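SusD superfamily protein (Bacteroides fragilis, PDB 3L22) probably binds glycans at the outer membrane as a member of the SusD family, though its own substrate is not established. Local coordinates at residues 191-194 with 195-199; 24-27 with 28-31; 111-114 with 115-119. All blocks are in the same frame, centred on the assembly; numbering follows the deposited sequence. Where two conformers were deposited one is given.

In the fold
All three contacts join residues about a helical turn apart, and all are partly buried. Interaction 2 (24-27 with 28-31) is the most apolar. It lies within helix 18-33, with L25, L28 and Y29 buried against helices 79-103 and 113-131. Interaction 3 (111-114 with 115-119) starts helix 113-131. Its centre is the farthest from that of the chain, about 24 Å. Its partly exposed D114 end carries one zinc ion, and its buried E119 reaches a second. Interaction 1 (191-194 with 195-199) spans the short helix 192-196 and supplies the other protein ligand of that second ion. Interactions 1 and 3 share a metal, while interaction 2 touches both and contributes second-shell groups.

Interaction 1. Residues 191-194 with 195-199; sequences TYTG and VTHAT. With ZN (zinc ion), chain B.
Y192 and T196 meet one turn apart on helix 192-196. T196 OG1 lies over one face of the Y192 ring, toward its rim, 3.6 Å from Y192 CE2. T196 CG2 makes a CH-pi contact 4.1 Å from the centroid of that ring. With chi1 at 69°, T196 OG1 sits between its own backbone N and carbonyl carbon and turns back to Y192 O, 2.8 Å away. It reaches that oxygen from above the carbonyl plane. T196 N bonds to the same Y192 O at 2.9 Å, so two donors grip one acceptor. A water donates to T196 OG1 and is weakly linked to Y192 OH.

T193 and H197 run alongside each other in one direction. T193 CG2 stands over a face of the H197 ring, 4.2 Å from its centroid. H197 ND1 binds a zinc ion at 2.0 Å; E119 and two waters are its other ligands. H197 NE2 is hydrogen-bonded to N26 OD1; together with the zinc at ND1 this probably fixes the ring's rotation.

At the helix start T191 is the N-cap: its OG1 accepts from G194 N at 2.9 Å and also bonds to the zinc-binding E188. T199 caps helix 200-213 through A202 N. V195 packs on strand 249-253, T196 touches W321 and P254 in loops, and the H197 ring lies nearly parallel to Y29 of helix 18-33.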
loop_
_atom_site.group_PDB
_atom_site.type_symbol
_atom_site.label_atom_id
_atom_site.label_comp_id
_atom_site.label_asym_id
_atom_site.label_seq_id
_atom_site.Cartn_x
_atom_site.Cartn_y
_atom_site.Cartn_z
ATOM N N THR A 191 9.231 -11.587 -14.164
ATOM C CA THR A 191 8.994 -13.024 -13.960
ATOM C C THR A 191 8.012 -13.158 -12.797
ATOM O O THR A 191 7.941 -12.270 -11.942
ATOM C CB THR A 191 10.284 -13.773 -13.622
ATOM O OG1 THR A 191 10.771 -13.335 -12.333
ATOM C CG2 THR A 191 11.374 -13.527 -14.714
ATOM N N TYR A 192 7.238 -14.248 -12.770
ATOM C CA TYR A 192 6.328 -14.533 -11.639
ATOM C C TYR A 192 7.043 -14.388 -10.297
ATOM O O TYR A 192 6.567 -13.715 -9.384
ATOM C CB TYR A 192 5.779 -15.946 -11.782
ATOM C CG TYR A 192 4.948 -16.394 -10.600
ATOM C CD1 TYR A 192 3.617 -16.072 -10.516
ATOM C CD2 TYR A 192 5.508 -17.155 -9.575
ATOM C CE1 TYR A 192 2.856 -16.476 -9.444
ATOM C CE2 TYR A 192 4.770 -17.559 -8.492
ATOM C CZ TYR A 192 3.449 -17.211 -8.430
ATOM O OH TYR A 192 2.691 -17.620 -7.391
ATOM N N THR A 193 8.200 -15.027 -10.165
ATOM C CA THR A 193 8.932 -15.022 -8.896
ATOM C C THR A 193 9.474 -13.639 -8.540
ATOM O O THR A 193 9.478 -13.248 -7.347
ATOM C CB THR A 193 10.040 -16.049 -8.912
ATOM O OG1 THR A 193 9.466 -17.322 -9.255
ATOM C CG2 THR A 193 10.676 -16.170 -7.540
ATOM N N GLY A 194 9.906 -12.884 -9.551
ATOM C CA GLY A 194 10.387 -11.532 -9.335
ATOM C C GLY A 194 9.302 -10.562 -8.880
ATOM O O GLY A 194 9.581 -9.610 -8.182
ATOM N N VAL A 195 8.051 -10.805 -9.281
ATOM C CA VAL A 195 6.959 -9.894 -8.925
ATOM C C VAL A 195 6.265 -10.334 -7.648
ATOM O O VAL A 195 5.768 -9.488 -6.926
ATOM C CB VAL A 195 5.965 -9.751 -10.098
ATOM C CG1 VAL A 195 4.696 -8.927 -9.690
ATOM C CG2 VAL A 195 6.710 -9.151 -11.327
ATOM N N THR A 196 6.256 -11.633 -7.340
ATOM C CA THR A 196 5.471 -12.144 -6.223
ATOM C C THR A 196 6.301 -12.497 -4.981
ATOM O O THR A 196 5.716 -12.740 -3.929
ATOM C CB THR A 196 4.650 -13.362 -6.634
ATOM O OG1 THR A 196 5.534 -14.457 -6.892
ATOM C CG2 THR A 196 3.801 -13.013 -7.913
ATOM N N HIS A 197 7.635 -12.510 -5.084
ATOM C CA HIS A 197 8.530 -12.494 -3.912
ATOM C C HIS A 197 9.157 -11.123 -3.839
ATOM O O HIS A 197 9.293 -10.454 -4.869
ATOM C CB HIS A 197 9.663 -13.541 -4.018
ATOM C CG HIS A 197 9.220 -14.955 -3.820
ATOM N ND1 HIS A 197 10.096 -15.978 -3.527
ATOM C CD2 HIS A 197 7.992 -15.521 -3.878
ATOM C CE1 HIS A 197 9.432 -17.110 -3.396
ATOM N NE2 HIS A 197 8.148 -16.862 -3.606
ATOM N N ALA A 198 9.549 -10.717 -2.632
ATOM C CA ALA A 198 10.280 -9.484 -2.416
ATOM C C ALA A 198 11.657 -9.493 -3.069
ATOM O O ALA A 198 12.486 -10.373 -2.800
ATOM C CB ALA A 198 10.439 -9.184 -0.897
ATOM N N THR A 199 11.870 -8.524 -3.946
ATOM C CA THR A 199 13.155 -8.248 -4.553
ATOM C C THR A 199 13.839 -7.096 -3.824
ATOM O O THR A 199 13.228 -6.433 -2.979
ATOM C CB THR A 199 12.967 -7.839 -6.010
ATOM O OG1 THR A 199 12.008 -6.758 -6.091
ATOM C CG2 THR A 199 12.533 -9.055 -6.865
HETATM ZN ZN ZN B . 12.030 -15.777 -3.076
HETATM O O HOH W 1 4.924 -16.683 -5.193
HETATM O O HOH W 2 12.870 -15.143 -4.716
HETATM O O HOH W 3 12.990 -17.727 -2.479
#

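Interaction 2. Residues 24-27 with 28-31; sequences TLNG and LYAA
L25, L28 and Y29 form an apolar contact between successive turns of helix 18-33, on its buried side. The L25 CD1 methyl does the touching: it is 4.0 Å from L28 CD1 and 4.1 Å from Y29 CE2. L25 CG lies opposite the backbone N (chi1 176°), and the end of this side chain comes back toward the following turn. L25 runs alongside Y29, and L28 crosses L25 at about a right angle. This side of the helix packs against its neighbours: L28 meets K94, V95 and F98 of helix 79-103, and L25 meets Y116 of helix 113-131. Such packing of helix on helix fits the TPR-like helical region of the SusD family. L28 N makes an i to i+3 hydrogen bond to L25 O (2.9 Å), and its i to i+4 bond to T24 O is weak (3.2 Å). Y29 N also reaches L25 O, by a weak bond. Regular i to i+4 bonds follow, A30 N to N26 O at 3.0 Å and A31 N to G27 O at 2.8 Å. At the far end of its ring, Y29 OH is hydrogen-bonded to both E119 OE1 and A198 N, which makes Y29 a second-shell partner of the zinc ligand E119.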
loop_
_atom_site.group_PDB
_atom_site.type_symbol
_atom_site.label_atom_id
_atom_site.label_comp_id
_atom_site.label_asym_id
_atom_site.label_seq_id
_atom_site.Cartn_x
_atom_site.Cartn_y
_atom_site.Cartn_z
ATOM N N THR A 24 6.572 -22.684 3.921
ATOM C CA THR A 24 6.250 -21.782 5.024
ATOM C C THR A 24 6.498 -20.359 4.612
ATOM O O THR A 24 5.691 -19.493 4.925
ATOM C CB THR A 24 7.021 -22.134 6.292
ATOM O OG1 THR A 24 6.841 -23.525 6.545
ATOM C CG2 THR A 24 6.531 -21.346 7.492
ATOM N N LEU A 25 7.559 -20.115 3.851
ATOM C CA LEU A 25 7.840 -18.756 3.349
ATOM C C LEU A 25 6.703 -18.253 2.462
ATOM O O LEU A 25 6.197 -17.123 2.638
ATOM C CB LEU A 25 9.156 -18.711 2.557
ATOM C CG LEU A 25 9.568 -17.403 1.875
ATOM C CD1 LEU A 25 9.606 -16.306 2.847
ATOM C CD2 LEU A 25 10.916 -17.548 1.197
ATOM N N ASN A 26 6.264 -19.093 1.529
ATOM C CA ASN A 26 5.075 -18.732 0.733
ATOM C C ASN A 26 3.840 -18.489 1.570
ATOM O O ASN A 26 3.031 -17.660 1.210
ATOM C CB ASN A 26 4.819 -19.719 -0.405
ATOM C CG ASN A 26 5.866 -19.557 -1.522
ATOM O OD1 ASN A 26 6.177 -18.417 -1.972
ATOM N ND2 ASN A 26 6.440 -20.678 -1.957
ATOM N N GLY A 27 3.720 -19.172 2.695
ATOM C CA GLY A 27 2.622 -18.887 3.637
ATOM C C GLY A 27 2.700 -17.474 4.224
ATOM O O GLY A 27 1.671 -16.911 4.583
ATOM N N LEU A 28 3.901 -16.902 4.333
ATOM C CA LEU A 28 4.034 -15.507 4.806
ATOM C C LEU A 28 3.414 -14.541 3.817
ATOM O O LEU A 28 2.643 -13.641 4.195
ATOM C CB LEU A 28 5.514 -15.143 5.084
ATOM C CG LEU A 28 6.285 -16.103 6.014
ATOM C CD1 LEU A 28 7.737 -15.600 6.267
ATOM C CD2 LEU A 28 5.534 -16.288 7.348
ATOM N N TYR A 29 3.686 -14.765 2.537
ATOM C CA TYR A 29 3.101 -13.942 1.490
ATOM C C TYR A 29 1.579 -14.147 1.431
ATOM O O TYR A 29 0.845 -13.185 1.199
ATOM C CB TYR A 29 3.724 -14.254 0.115
ATOM C CG TYR A 29 5.137 -13.792 -0.028
ATOM C CD1 TYR A 29 5.435 -12.463 -0.215
ATOM C CD2 TYR A 29 6.204 -14.698 0.058
ATOM C CE1 TYR A 29 6.765 -12.031 -0.329
ATOM C CE2 TYR A 29 7.514 -14.278 -0.063
ATOM C CZ TYR A 29 7.789 -12.935 -0.247
ATOM O OH TYR A 29 9.109 -12.525 -0.384
ATOM N N ALA A 30 1.107 -15.370 1.658
ATOM C CA ALA A 30 -0.346 -15.630 1.683
ATOM C C ALA A 30 -0.945 -14.907 2.875
ATOM O O ALA A 30 -2.023 -14.337 2.751
ATOM C CB ALA A 30 -0.723 -17.180 1.689
ATOM N N ALA A 31 -0.239 -14.900 4.002
ATOM C CA ALA A 31 -0.798 -14.338 5.241
ATOM C C ALA A 31 -1.045 -12.841 5.154
ATOM O O ALA A 31 -1.931 -12.329 5.828
ATOM C CB ALA A 31 0.094 -14.657 6.441
#

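Interaction 3. Residues 111-114 with 115-119; sequences ENYD and RYVQE. With ZN (zinc ion), chain G; ZN (zinc ion), chain B.
D114 meets Q118, N112 meets Y116 and Y113 meets V117 across the start of helix 113-131. D114 and Q118 meet mainly through the backbone: D114 O accepts a hydrogen bond from Q118 N at 2.9 Å, and Q118 CG packs on the same oxygen. The Q118 side chain is extended beyond CG, and its OE1 bonds to A184 N. The D114 carboxylate turns away and binds a zinc ion through OD1 at 2.3 Å, with OD2 farther off at 2.8 Å. Three waters also bind this ion, and one of them donates to D114 OD2.

N112 works on Y116. N112 CB stands over a face of the Y116 ring, 4.0 Å from its centroid, with the amide and ring planes 53° apart. N112 O lies above the same ring and accepts from Y116 N at 3.1 Å. A water bridges N112 ND2 and Y116 OH; that hydroxyl also bonds to E22.

A chi1 of -174° sends the Y113 ring along the helix to V117. V117 CG2 packs obliquely against it, nearest to Y113 CE2 at 3.6 Å. V117 also touches L99 and L102 of helix 79-103.

At the far end E119 OE2 binds a second zinc ion at 2.1 Å. E119 shares this ion with H197, so the metal ties two parts of the chain together. Within this chain D114 is the protein ligand of the first ion, with three waters.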
loop_
_atom_site.group_PDB
_atom_site.type_symbol
_atom_site.label_atom_id
_atom_site.label_comp_id
_atom_site.label_asym_id
_atom_site.label_seq_id
_atom_site.Cartn_x
_atom_site.Cartn_y
_atom_site.Cartn_z
ATOM N N GLU A 111 22.795 -22.170 0.761
ATOM C CA GLU A 111 23.174 -20.845 0.244
ATOM C C GLU A 111 22.004 -19.859 0.211
ATOM O O GLU A 111 22.197 -18.687 0.065
ATOM C CB GLU A 111 23.763 -20.962 -1.172
ATOM C CG GLU A 111 22.744 -21.365 -2.262
ATOM C CD GLU A 111 23.366 -21.496 -3.652
ATOM O OE1 GLU A 111 24.414 -20.880 -3.916
ATOM O OE2 GLU A 111 22.771 -22.194 -4.497
ATOM N N ASN A 112 20.786 -20.352 0.352
ATOM C CA ASN A 112 19.597 -19.515 0.304
ATOM C C ASN A 112 19.103 -18.971 1.643
ATOM O O ASN A 112 18.097 -18.239 1.677
ATOM C CB ASN A 112 18.485 -20.317 -0.357
ATOM C CG ASN A 112 18.884 -20.765 -1.726
ATOM O OD1 ASN A 112 19.353 -19.958 -2.530
ATOM N ND2 ASN A 112 18.776 -22.051 -1.980
ATOM N N TYR A 113 19.799 -19.333 2.722
ATOM C CA TYR A 113 19.470 -18.857 4.054
ATOM C C TYR A 113 19.166 -17.332 4.091
ATOM O O TYR A 113 18.084 -16.940 4.524
ATOM C CB TYR A 113 20.581 -19.222 5.043
ATOM C CG TYR A 113 20.237 -18.878 6.461
ATOM C CD1 TYR A 113 19.559 -19.783 7.260
ATOM C CD2 TYR A 113 20.565 -17.631 7.007
ATOM C CE1 TYR A 113 19.215 -19.469 8.564
ATOM C CE2 TYR A 113 20.205 -17.299 8.319
ATOM C CZ TYR A 113 19.513 -18.234 9.091
ATOM O OH TYR A 113 19.132 -17.969 10.391
ATOM N N ASP A 114 20.092 -16.500 3.622
ATOM C CA ASP A 114 19.940 -15.053 3.745
ATOM C C ASP A 114 18.763 -14.500 2.963
ATOM O O ASP A 114 18.066 -13.611 3.439
ATOM C CB ASP A 114 21.209 -14.317 3.291
ATOM C CG ASP A 114 22.393 -14.582 4.207
ATOM O OD1 ASP A 114 22.172 -14.869 5.440
ATOM O OD2 ASP A 114 23.536 -14.501 3.676
ATOM N N ARG A 115 18.529 -15.029 1.773
ATOM C CA ARG A 115 17.376 -14.629 1.025
ATOM C C ARG A 115 16.091 -14.923 1.775
ATOM O O ARG A 115 15.177 -14.100 1.759
ATOM C CB ARG A 115 17.337 -15.309 -0.316
ATOM C CG ARG A 115 16.104 -14.890 -1.132
ATOM C CD ARG A 115 16.133 -15.377 -2.579
ATOM N NE ARG A 115 17.195 -14.731 -3.341
ATOM C CZ ARG A 115 17.421 -14.921 -4.636
ATOM N NH1 ARG A 115 16.615 -15.704 -5.381
ATOM N NH2 ARG A 115 18.444 -14.291 -5.204
ATOM N N TYR A 116 15.985 -16.107 2.360
ATOM C CA TYR A 116 14.763 -16.468 3.100
ATOM C C TYR A 116 14.519 -15.524 4.291
ATOM O O TYR A 116 13.390 -15.060 4.517
ATOM C CB TYR A 116 14.831 -17.909 3.616
ATOM C CG TYR A 116 14.912 -19.026 2.592
ATOM C CD1 TYR A 116 14.333 -18.933 1.327
ATOM C CD2 TYR A 116 15.565 -20.209 2.917
ATOM C CE1 TYR A 116 14.424 -20.021 0.427
ATOM C CE2 TYR A 116 15.673 -21.266 2.029
ATOM C CZ TYR A 116 15.093 -21.172 0.802
ATOM O OH TYR A 116 15.216 -22.265 -0.015
ATOM N N VAL A 117 15.595 -15.207 5.022
ATOM C CA VAL A 117 15.502 -14.268 6.138
ATOM C C VAL A 117 15.057 -12.908 5.645
ATOM O O VAL A 117 14.177 -12.293 6.199
ATOM C CB VAL A 117 16.865 -14.092 6.871
ATOM C CG1 VAL A 117 16.845 -12.895 7.877
ATOM C CG2 VAL A 117 17.268 -15.396 7.606
ATOM N N GLN A 118 15.692 -12.420 4.610
ATOM C CA GLN A 118 15.456 -11.044 4.173
ATOM C C GLN A 118 14.044 -10.910 3.552
ATOM O O GLN A 118 13.364 -9.895 3.716
ATOM C CB GLN A 118 16.585 -10.628 3.218
ATOM C CG GLN A 118 17.925 -10.467 3.957
ATOM C CD GLN A 118 19.101 -10.203 3.030
ATOM O OE1 GLN A 118 18.905 -9.881 1.860
ATOM N NE2 GLN A 118 20.335 -10.395 3.537
ATOM N N GLU A 119 13.575 -11.968 2.902
ATOM C CA GLU A 119 12.196 -11.984 2.395
ATOM C C GLU A 119 11.179 -11.960 3.520
ATOM O O GLU A 119 10.203 -11.202 3.462
ATOM C CB GLU A 119 11.907 -13.199 1.496
ATOM C CG GLU A 119 12.501 -13.005 0.108
ATOM C CD GLU A 119 12.012 -14.064 -0.898
ATOM O OE1 GLU A 119 10.888 -14.647 -0.746
ATOM O OE2 GLU A 119 12.788 -14.302 -1.841
HETATM ZN ZN ZN G . 24.208 -15.731 6.070
HETATM ZN ZN ZN B . 12.030 -15.777 -3.076
HETATM O O HOH W 4 20.772 -16.318 0.294
HETATM O O HOH W 5 17.525 -23.689 -0.145
HETATM O O HOH W 6 25.809 -14.018 5.341
HETATM O O HOH W 2 12.870 -15.143 -4.716
HETATM O O HOH W 3 12.990 -17.727 -2.479
HETATM O O HOH W 7 23.576 -15.808 7.783
HETATM O O HOH W 8 24.347 -17.805 4.745
#